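Local coordinates for protein F01G10.3, confirmed by transcript evidence (Caenorhabditis elegans, PDB 3K6J), which probably oxidises (3S)-3-hydroxyacyl-CoA with NAD+, as the zinc-containing dehydrogenase part of a multifunctional enzyme, at residues 34-39 with 44-49; 159-164 with 209-214; 251-256 with 299-304. All coordinates share one frame; numbering follows the deposited sequence.

Interaction 1 (34-39 with 44-49)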
loop_
_atom_site.group_PDB
_atom_site.type_symbol
_atom_site.label_atom_id
_atom_site.label_comp_id
_atom_site.label_asym_id
_atom_site.label_seq_id
_atom_site.Cartn_x
_atom_site.Cartn_y
_atom_site.Cartn_z
ATOM N N ALA A 34 14.719 -7.378 -0.618
ATOM C CA ALA A 34 13.587 -8.081 -1.305
ATOM C C ALA A 34 13.956 -8.625 -2.682
ATOM O O ALA A 34 13.353 -9.593 -3.165
ATOM C CB ALA A 34 12.351 -7.147 -1.424
ATOM N N GLY A 35 14.944 -7.989 -3.318
ATOM C CA GLY A 35 15.516 -8.484 -4.581
ATOM C C GLY A 35 16.204 -9.823 -4.384
ATOM O O GLY A 35 16.389 -10.577 -5.349
ATOM N N GLN A 36 16.547 -10.165 -3.145
ATOM C CA GLN A 36 17.183 -11.487 -2.895
ATOM C C GLN A 36 16.175 -12.579 -2.528
ATOM O O GLN A 36 16.311 -13.249 -1.501
ATOM C CB GLN A 36 18.284 -11.379 -1.828
ATOM C CG GLN A 36 19.536 -10.653 -2.330
ATOM C CD GLN A 36 20.469 -10.205 -1.196
ATOM O OE1 GLN A 36 20.757 -10.957 -0.269
ATOM N NE2 GLN A 36 20.919 -8.975 -1.266
ATOM N N TRP A 37 15.163 -12.750 -3.380
ATOM C CA TRP A 37 13.986 -13.567 -3.037
ATOM C C TRP A 37 14.270 -15.056 -3.083
ATOM O O TRP A 37 15.131 -15.515 -3.834
ATOM C CB TRP A 37 12.797 -13.218 -3.959
ATOM C CG TRP A 37 13.066 -13.458 -5.401
ATOM C CD1 TRP A 37 13.514 -12.558 -6.310
ATOM C CD2 TRP A 37 12.899 -14.704 -6.102
ATOM N NE1 TRP A 37 13.651 -13.161 -7.543
ATOM C CE2 TRP A 37 13.284 -14.483 -7.433
ATOM C CE3 TRP A 37 12.468 -15.984 -5.717
ATOM C CZ2 TRP A 37 13.258 -15.493 -8.400
ATOM C CZ3 TRP A 37 12.447 -16.996 -6.681
ATOM C CH2 TRP A 37 12.841 -16.738 -8.008
ATOM N N SER A 38 13.529 -15.814 -2.292
ATOM C CA SER A 38 13.495 -17.258 -2.418
ATOM C C SER A 38 12.096 -17.822 -2.198
ATOM O O SER A 38 11.388 -17.413 -1.269
ATOM C CB SER A 38 14.467 -17.938 -1.432
ATOM O OG SER A 38 14.260 -19.346 -1.441
ATOM N N LEU A 39 11.730 -18.803 -3.023
ATOM C CA LEU A 39 10.490 -19.547 -2.808
ATOM C C LEU A 39 10.722 -20.563 -1.686
ATOM O O LEU A 39 11.863 -20.803 -1.310
ATOM C CB LEU A 39 10.072 -20.255 -4.110
ATOM C CG LEU A 39 9.482 -19.427 -5.242
ATOM C CD1 LEU A 39 9.412 -20.260 -6.509
ATOM C CD2 LEU A 39 8.083 -18.988 -4.822
ATOM N N GLY A 44 13.308 -22.968 -5.532
ATOM C CA GLY A 44 14.042 -22.004 -6.392
ATOM C C GLY A 44 14.213 -20.615 -5.779
ATOM O O GLY A 44 13.452 -20.220 -4.900
ATOM N N ASP A 45 15.214 -19.872 -6.252
ATOM C CA ASP A 45 15.468 -18.514 -5.787
ATOM C C ASP A 45 16.106 -17.623 -6.853
ATOM O O ASP A 45 16.299 -18.050 -7.986
ATOM C CB ASP A 45 16.258 -18.508 -4.465
ATOM C CG ASP A 45 17.740 -18.850 -4.639
ATOM O OD1 ASP A 45 18.363 -18.478 -5.676
ATOM O OD2 ASP A 45 18.274 -19.454 -3.678
ATOM N N HIS A 46 16.422 -16.382 -6.485
ATOM C CA HIS A 46 16.925 -15.395 -7.423
ATOM C C HIS A 46 18.298 -15.749 -8.035
ATOM O O HIS A 46 18.662 -15.242 -9.102
ATOM C CB HIS A 46 16.994 -14.026 -6.735
ATOM C CG HIS A 46 18.136 -13.894 -5.770
ATOM N ND1 HIS A 46 18.123 -14.470 -4.515
ATOM C CD2 HIS A 46 19.320 -13.246 -5.875
ATOM C CE1 HIS A 46 19.254 -14.188 -3.887
ATOM N NE2 HIS A 46 19.997 -13.441 -4.688
ATOM N N THR A 47 19.053 -16.623 -7.364
ATOM C CA THR A 47 20.350 -17.099 -7.897
ATOM C C THR A 47 20.186 -18.134 -9.019
ATOM O O THR A 47 21.027 -18.226 -9.927
ATOM C CB THR A 47 21.315 -17.642 -6.765
ATOM O OG1 THR A 47 20.844 -18.892 -6.229
ATOM C CG2 THR A 47 21.421 -16.622 -5.603
ATOM N N ASN A 48 19.101 -18.891 -8.988
ATOM C CA ASN A 48 19.000 -20.039 -9.907
ATOM C C ASN A 48 17.756 -20.033 -10.801
ATOM O O ASN A 48 17.313 -21.090 -11.243
ATOM C CB ASN A 48 19.094 -21.341 -9.111
ATOM C CG ASN A 48 18.067 -21.416 -8.030
ATOM O OD1 ASN A 48 16.927 -21.021 -8.234
ATOM N ND2 ASN A 48 18.448 -21.925 -6.865
ATOM N N SER A 49 17.230 -18.838 -11.093
ATOM C CA SER A 49 15.935 -18.680 -11.765
ATOM C C SER A 49 16.039 -17.785 -12.974
ATOM O O SER A 49 16.533 -16.663 -12.877
ATOM C CB SER A 49 14.898 -18.091 -10.809
ATOM O OG SER A 49 14.575 -19.015 -9.814
HETATM O O HOH W 1 17.119 -20.488 -1.546
HETATM O O HOH W 2 14.407 -22.416 -2.465
#

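Interaction 2 (159-164 with 209-214)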
loop_
_atom_site.group_PDB
_atom_site.type_symbol
_atom_site.label_atom_id
_atom_site.label_comp_id
_atom_site.label_asym_id
_atom_site.label_seq_id
_atom_site.Cartn_x
_atom_site.Cartn_y
_atom_site.Cartn_z
ATOM N N THR A 159 5.683 -19.293 -22.957
ATOM C CA THR A 159 6.493 -18.586 -21.954
ATOM C C THR A 159 5.729 -17.533 -21.119
ATOM O O THR A 159 6.312 -16.916 -20.222
ATOM C CB THR A 159 7.779 -17.965 -22.565
ATOM O OG1 THR A 159 7.465 -17.207 -23.739
ATOM C CG2 THR A 159 8.763 -19.061 -22.940
ATOM N N CYS A 160 4.426 -17.378 -21.384
ATOM C CA CYS A 160 3.632 -16.267 -20.855
ATOM C C CYS A 160 3.309 -16.434 -19.386
ATOM O O CYS A 160 2.790 -17.469 -18.954
ATOM C CB CYS A 160 2.350 -16.054 -21.673
ATOM S SG CYS A 160 1.452 -14.473 -21.320
ATOM N N ILE A 161 3.646 -15.422 -18.605
ATOM C CA ILE A 161 3.341 -15.474 -17.203
ATOM C C ILE A 161 1.967 -14.867 -17.010
ATOM O O ILE A 161 1.678 -13.786 -17.521
ATOM C CB ILE A 161 4.400 -14.761 -16.313
ATOM C CG1 ILE A 161 5.787 -15.408 -16.449
ATOM C CG2 ILE A 161 3.981 -14.746 -14.858
ATOM C CD1 ILE A 161 5.821 -16.952 -16.515
ATOM N N PHE A 162 1.146 -15.569 -16.234
ATOM C CA PHE A 162 -0.183 -15.108 -15.916
ATOM C C PHE A 162 -0.227 -14.568 -14.511
ATOM O O PHE A 162 0.020 -15.290 -13.547
ATOM C CB PHE A 162 -1.215 -16.238 -16.075
ATOM C CG PHE A 162 -1.307 -16.796 -17.473
ATOM C CD1 PHE A 162 -1.143 -15.993 -18.570
ATOM C CD2 PHE A 162 -1.610 -18.129 -17.676
ATOM C CE1 PHE A 162 -1.242 -16.504 -19.852
ATOM C CE2 PHE A 162 -1.718 -18.643 -18.950
ATOM C CZ PHE A 162 -1.533 -17.830 -20.038
ATOM N N GLY A 163 -0.578 -13.299 -14.398
ATOM C CA GLY A 163 -0.735 -12.665 -13.094
ATOM C C GLY A 163 -2.210 -12.575 -12.767
ATOM O O GLY A 163 -3.055 -12.570 -13.663
ATOM N N THR A 164 -2.527 -12.569 -11.485
ATOM C CA THR A 164 -3.902 -12.348 -11.063
ATOM C C THR A 164 -3.842 -11.385 -9.904
ATOM O O THR A 164 -3.004 -11.541 -8.990
ATOM C CB THR A 164 -4.663 -13.678 -10.676
ATOM O OG1 THR A 164 -5.893 -13.352 -10.032
ATOM C CG2 THR A 164 -3.862 -14.538 -9.712
ATOM N N SER A 209 9.694 -20.752 -10.278
ATOM C CA SER A 209 10.781 -19.779 -10.095
ATOM C C SER A 209 10.856 -18.824 -11.274
ATOM O O SER A 209 11.097 -17.636 -11.085
ATOM C CB SER A 209 12.132 -20.477 -9.849
ATOM O OG SER A 209 12.582 -21.158 -11.008
ATOM N N GLN A 210 10.600 -19.332 -12.481
ATOM C CA GLN A 210 10.566 -18.490 -13.666
ATOM C C GLN A 210 9.476 -17.452 -13.592
ATOM O O GLN A 210 9.713 -16.282 -13.874
ATOM C CB GLN A 210 10.317 -19.292 -14.938
ATOM C CG GLN A 210 11.497 -19.996 -15.468
ATOM C CD GLN A 210 11.297 -21.462 -15.390
ATOM O OE1 GLN A 210 10.684 -21.972 -14.432
ATOM N NE2 GLN A 210 11.784 -22.173 -16.411
ATOM N N ALA A 211 8.270 -17.886 -13.259
ATOM C CA ALA A 211 7.165 -16.955 -13.107
ATOM C C ALA A 211 7.569 -15.879 -12.102
ATOM O O ALA A 211 7.383 -14.720 -12.360
ATOM C CB ALA A 211 5.877 -17.686 -12.671
ATOM N N ILE A 212 8.149 -16.275 -10.978
ATOM C CA ILE A 212 8.597 -15.326 -9.964
ATOM C C ILE A 212 9.651 -14.348 -10.499
ATOM O O ILE A 212 9.489 -13.115 -10.362
ATOM C CB ILE A 212 9.102 -16.037 -8.698
ATOM C CG1 ILE A 212 7.975 -16.854 -8.050
ATOM C CG2 ILE A 212 9.659 -15.020 -7.693
ATOM C CD1 ILE A 212 6.691 -16.061 -7.743
ATOM N N ALA A 213 10.686 -14.876 -11.150
ATOM C CA ALA A 213 11.769 -14.020 -11.695
ATOM C C ALA A 213 11.248 -13.083 -12.766
ATOM O O ALA A 213 11.623 -11.914 -12.813
ATOM C CB ALA A 213 12.949 -14.879 -12.244
ATOM N N THR A 214 10.375 -13.593 -13.626
ATOM C CA THR A 214 9.837 -12.800 -14.727
ATOM C C THR A 214 8.994 -11.649 -14.175
ATOM O O THR A 214 9.083 -10.536 -14.662
ATOM C CB THR A 214 9.028 -13.698 -15.706
ATOM O OG1 THR A 214 9.860 -14.780 -16.124
ATOM C CG2 THR A 214 8.528 -12.927 -16.946
#

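Interaction 3 (251-256 with 299-304)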
loop_
_atom_site.group_PDB
_atom_site.type_symbol
_atom_site.label_atom_id
_atom_site.label_comp_id
_atom_site.label_asym_id
_atom_site.label_seq_id
_atom_site.Cartn_x
_atom_site.Cartn_y
_atom_site.Cartn_z
ATOM N N LEU A 251 -3.368 12.660 19.710
ATOM C CA LEU A 251 -2.658 13.927 19.695
ATOM C C LEU A 251 -3.618 15.112 19.602
ATOM O O LEU A 251 -3.308 16.213 20.070
ATOM C CB LEU A 251 -1.651 13.973 18.543
ATOM C CG LEU A 251 -0.401 13.100 18.693
ATOM C CD1 LEU A 251 0.393 13.056 17.383
ATOM C CD2 LEU A 251 0.487 13.537 19.865
ATOM N N MET A 252 -4.779 14.875 18.992
ATOM C CA MET A 252 -5.787 15.912 18.827
ATOM C C MET A 252 -6.682 16.048 20.057
ATOM O O MET A 252 -6.818 17.150 20.593
ATOM C CB MET A 252 -6.634 15.678 17.565
ATOM C CG MET A 252 -5.932 16.007 16.253
ATOM S SD MET A 252 -7.014 15.775 14.839
ATOM C CE MET A 252 -7.551 14.077 15.081
ATOM N N TYR A 253 -7.282 14.947 20.512
ATOM C CA TYR A 253 -8.247 15.035 21.609
ATOM C C TYR A 253 -7.673 15.033 23.027
ATOM O O TYR A 253 -8.286 15.609 23.921
ATOM C CB TYR A 253 -9.423 14.055 21.464
ATOM C CG TYR A 253 -9.082 12.591 21.484
ATOM C CD1 TYR A 253 -9.055 11.853 20.299
ATOM C CD2 TYR A 253 -8.812 11.929 22.684
ATOM C CE1 TYR A 253 -8.759 10.502 20.300
ATOM C CE2 TYR A 253 -8.504 10.571 22.696
ATOM C CZ TYR A 253 -8.483 9.867 21.495
ATOM O OH TYR A 253 -8.181 8.523 21.489
ATOM N N GLU A 254 -6.520 14.388 23.234
ATOM C CA GLU A 254 -5.882 14.363 24.553
ATOM C C GLU A 254 -4.872 15.489 24.718
ATOM O O GLU A 254 -4.666 15.994 25.836
ATOM C CB GLU A 254 -5.209 13.023 24.830
ATOM C CG GLU A 254 -6.152 11.956 25.353
ATOM C CD GLU A 254 -5.509 10.592 25.359
ATOM O OE1 GLU A 254 -6.236 9.592 25.169
ATOM O OE2 GLU A 254 -4.268 10.517 25.538
ATOM N N TYR A 255 -4.234 15.866 23.612
ATOM C CA TYR A 255 -3.303 16.986 23.587
ATOM C C TYR A 255 -3.962 18.008 22.694
ATOM O O TYR A 255 -5.079 17.791 22.227
ATOM C CB TYR A 255 -1.930 16.538 23.065
ATOM C CG TYR A 255 -1.381 15.344 23.823
ATOM C CD1 TYR A 255 -0.490 15.515 24.878
ATOM C CD2 TYR A 255 -1.780 14.042 23.504
ATOM C CE1 TYR A 255 0.006 14.419 25.588
ATOM C CE2 TYR A 255 -1.293 12.945 24.205
ATOM C CZ TYR A 255 -0.401 13.136 25.248
ATOM O OH TYR A 255 0.087 12.040 25.950
ATOM N N GLY A 256 -3.323 19.135 22.457
ATOM C CA GLY A 256 -4.043 20.169 21.732
ATOM C C GLY A 256 -3.669 20.285 20.280
ATOM O O GLY A 256 -3.913 21.317 19.675
ATOM N N ASN A 299 -14.223 7.843 18.926
ATOM C CA ASN A 299 -13.585 8.832 19.801
ATOM C C ASN A 299 -14.168 10.230 19.580
ATOM O O ASN A 299 -14.725 10.503 18.512
ATOM C CB ASN A 299 -12.043 8.811 19.672
ATOM C CG ASN A 299 -11.534 9.395 18.353
ATOM O OD1 ASN A 299 -10.885 8.705 17.569
ATOM N ND2 ASN A 299 -11.800 10.670 18.123
ATOM N N PRO A 300 -14.049 11.119 20.589
ATOM C CA PRO A 300 -14.636 12.465 20.541
ATOM C C PRO A 300 -14.499 13.203 19.198
ATOM O O PRO A 300 -15.431 13.893 18.779
ATOM C CB PRO A 300 -13.878 13.209 21.640
ATOM C CG PRO A 300 -13.534 12.148 22.639
ATOM C CD PRO A 300 -13.443 10.835 21.906
ATOM N N ILE A 301 -13.355 13.053 18.535
ATOM C CA ILE A 301 -13.087 13.753 17.280
ATOM C C ILE A 301 -13.825 13.093 16.112
ATOM O O ILE A 301 -14.352 13.783 15.249
ATOM C CB ILE A 301 -11.560 13.848 16.993
ATOM C CG1 ILE A 301 -10.793 14.314 18.232
ATOM C CG2 ILE A 301 -11.274 14.796 15.843
ATOM C CD1 ILE A 301 -10.919 15.807 18.539
ATOM N N GLU A 302 -13.860 11.761 16.105
ATOM C CA GLU A 302 -14.603 10.984 15.114
ATOM C C GLU A 302 -16.109 11.176 15.260
ATOM O O GLU A 302 -16.820 11.410 14.269
ATOM C CB GLU A 302 -14.290 9.503 15.273
ATOM C CG GLU A 302 -12.905 9.088 14.842
ATOM C CD GLU A 302 -12.653 7.608 15.077
ATOM O OE1 GLU A 302 -11.810 7.025 14.362
ATOM O OE2 GLU A 302 -13.304 7.025 15.973
ATOM N N LYS A 303 -16.571 11.049 16.509
ATOM C CA LYS A 303 -17.973 11.213 16.916
ATOM C C LYS A 303 -18.565 12.461 16.268
ATOM O O LYS A 303 -19.545 12.376 15.518
ATOM C CB LYS A 303 -18.040 11.352 18.444
ATOM C CG LYS A 303 -18.951 10.361 19.185
ATOM C CD LYS A 303 -18.711 10.454 20.709
ATOM C CE LYS A 303 -18.912 9.119 21.433
ATOM N NZ LYS A 303 -20.352 8.792 21.667
ATOM N N GLU A 304 -17.937 13.605 16.551
ATOM C CA GLU A 304 -18.386 14.907 16.079
ATOM C C GLU A 304 -18.192 15.093 14.569
ATOM O O GLU A 304 -19.101 15.569 13.885
ATOM C CB GLU A 304 -17.706 16.034 16.877
ATOM C CG GLU A 304 -18.270 17.456 16.620
ATOM C CD GLU A 304 -19.679 17.692 17.203
ATOM O OE1 GLU A 304 -19.890 17.431 18.415
ATOM O OE2 GLU A 304 -20.569 18.159 16.447
#

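Interaction 1 (34-39 with 44-49)
The indole of Trp37 has the backbone at Asp45 and His46 laid over one face. His46 N sits above its centre, and His46 CB lies 3.7 Å from the centroid of the five-membered ring, a CH-pi contact. Leu39 N lies in the indole plane, at its edge. The His46 ring is sandwiched: Gln36 CA is 3.6 Å from the centroid of the His46 ring on one face, and Thr47 CG2 lies over the opposite face. Its edge, in plane, meets Trp37 O. The His46 ring also turns an edge to the face of the indole, an edge-to-face pair with planes at 59°. His46 CG stands between its backbone N and carbonyl carbon (chi1 75°), bringing the ring over Gln36, with ND1 toward Trp37 O.

Two donors grip Trp37 O from opposite faces of its plane: His46 N at 3.1 Å and His46 ND1 at 3.2 Å. The backbone bond from His46 N and that from Leu39 N to Gly44 O (2.9 Å) frame a single antiparallel bridge, with Ser38 and Asp45 as its non-hydrogen-bonded pair. Water 1 links Asp45 OD2 (2.6 Å) to Ser38 OG. Asp45 OD1 takes Thr47 N in an Asx turn, and Thr47 OG1 as well. Trp37 also packs on helix 209-221, where its ring meets that of Phe216. As ND1 donates, it carries a proton, so a neutral His46 would probably have NE2 unprotonated.

Interaction 2 (159-164 with 209-214)
Ile161 reaches from its strand toward helix 209-221 and meets it with two branches. CD1 ends 3.7 Å from Ala211 CA and 3.9 Å from Ala211 CB. Ile161 CG2 is a little farther off, 4.1 Å from Ala211 CB. The small alanine lets the strand come near, and the CA atoms of Ile161 and Ala211 are 5.8 Å apart. One turn later, the Ile161 and Thr214 side chains cross obliquely. Here the CG1 methylene does the touching, 3.7 Å from Thr214 CG2. In Ile161, CG1 is anti to the carbonyl carbon (chi1 -61°), which places that methylene against the threonine while CD1 runs on to the alanine.

Thr214 presents its methyl to the isoleucine and its hydroxyl to polar partners. OG1 donates to Gln210 O at 2.7 Å, from above the carbonyl plane, and is also bonded to the backbone N of Tyr52. Gln210 O takes Thr214 N too, the ordinary helix bond of 2.8 Å. The buried hydroxyl is therefore satisfied, and the contact with the strand is purely apolar.

Strand 161-164 is an inner parallel strand of the Rossmann-type sheet, between 133-136 and 184-188. Ile161 also touches Leu133 and Val185 on these neighbours. Phe162 points away from helix 209-221 and packs on Leu152 of helix 142-153. Helix 209-221 connects the parallel strands 198-202 and 225-229, and here it packs back against a strand nearer the middle of the sheet.

Interaction 3 (251-256 with 299-304)
Glu302 OE2 is gripped by Asn299, whose side chain packs on Tyr253, and by a lysine. It accepts from Asn299 N at 3.2 Å, on the anti side of the carboxylate, and forms a salt bridge with Lys291. Asn299 is the N-cap of helix 300-307. The bond from the Glu302 side chain back to the N-cap amide is one half of a capping box. The negative carboxylate near the helix start is likely to be favourable.

The Asn299 and Tyr253 side chains cross at about a right angle, yet their amide and ring planes are only 34° apart. Tyr253 CE1 is 3.6 Å from Asn299 CG.

Both helices belong to the helical C-terminal part of the 3-hydroxyacyl-CoA dehydrogenase family. Here the end of helix 234-253 meets the start of helix 300-307. Ile301 comes to the edge of the Tyr253 ring, near its plane. Ile301 CG1 is 3.5 Å from Tyr253 CB, and Ile301 CD1 lies 3.7 Å from Tyr253 CB. Tyr253 CG lies between its backbone N and carbonyl carbon (chi1 63°), bringing the ring beside Asn299. Replacing Tyr253 with an alanine would keep the CB contact with Ile301 but would probably leave Asn299 without its ring partner and Ile301 CG1 without the ring edge beside it. On the other branch of Ile301, CG2 meets Met252 CE at 3.9 Å. Met252 and Ile301 both also touch Ile339 of helix 333-341.

From the N terminus, interaction 1 comes first. It closes a short loop of four residues between helix 22-29 and strand 56-60. Interaction 2 follows and joins strand 161-164 to helix 209-221, across 44 residues. Interaction 3 comes last and spans 42 mostly helical residues in the C-terminal family region. The three are in series; none nests or crosses. Interactions 1 and 2 touch: Trp37 packs on Ile212, and Leu39 lies against Ser209. The loop before the Rossmann-type sheet is thus tied to one of its helices. Interaction 3 lies across the chain's centre, its own centre about 47 Å from that of interaction 1.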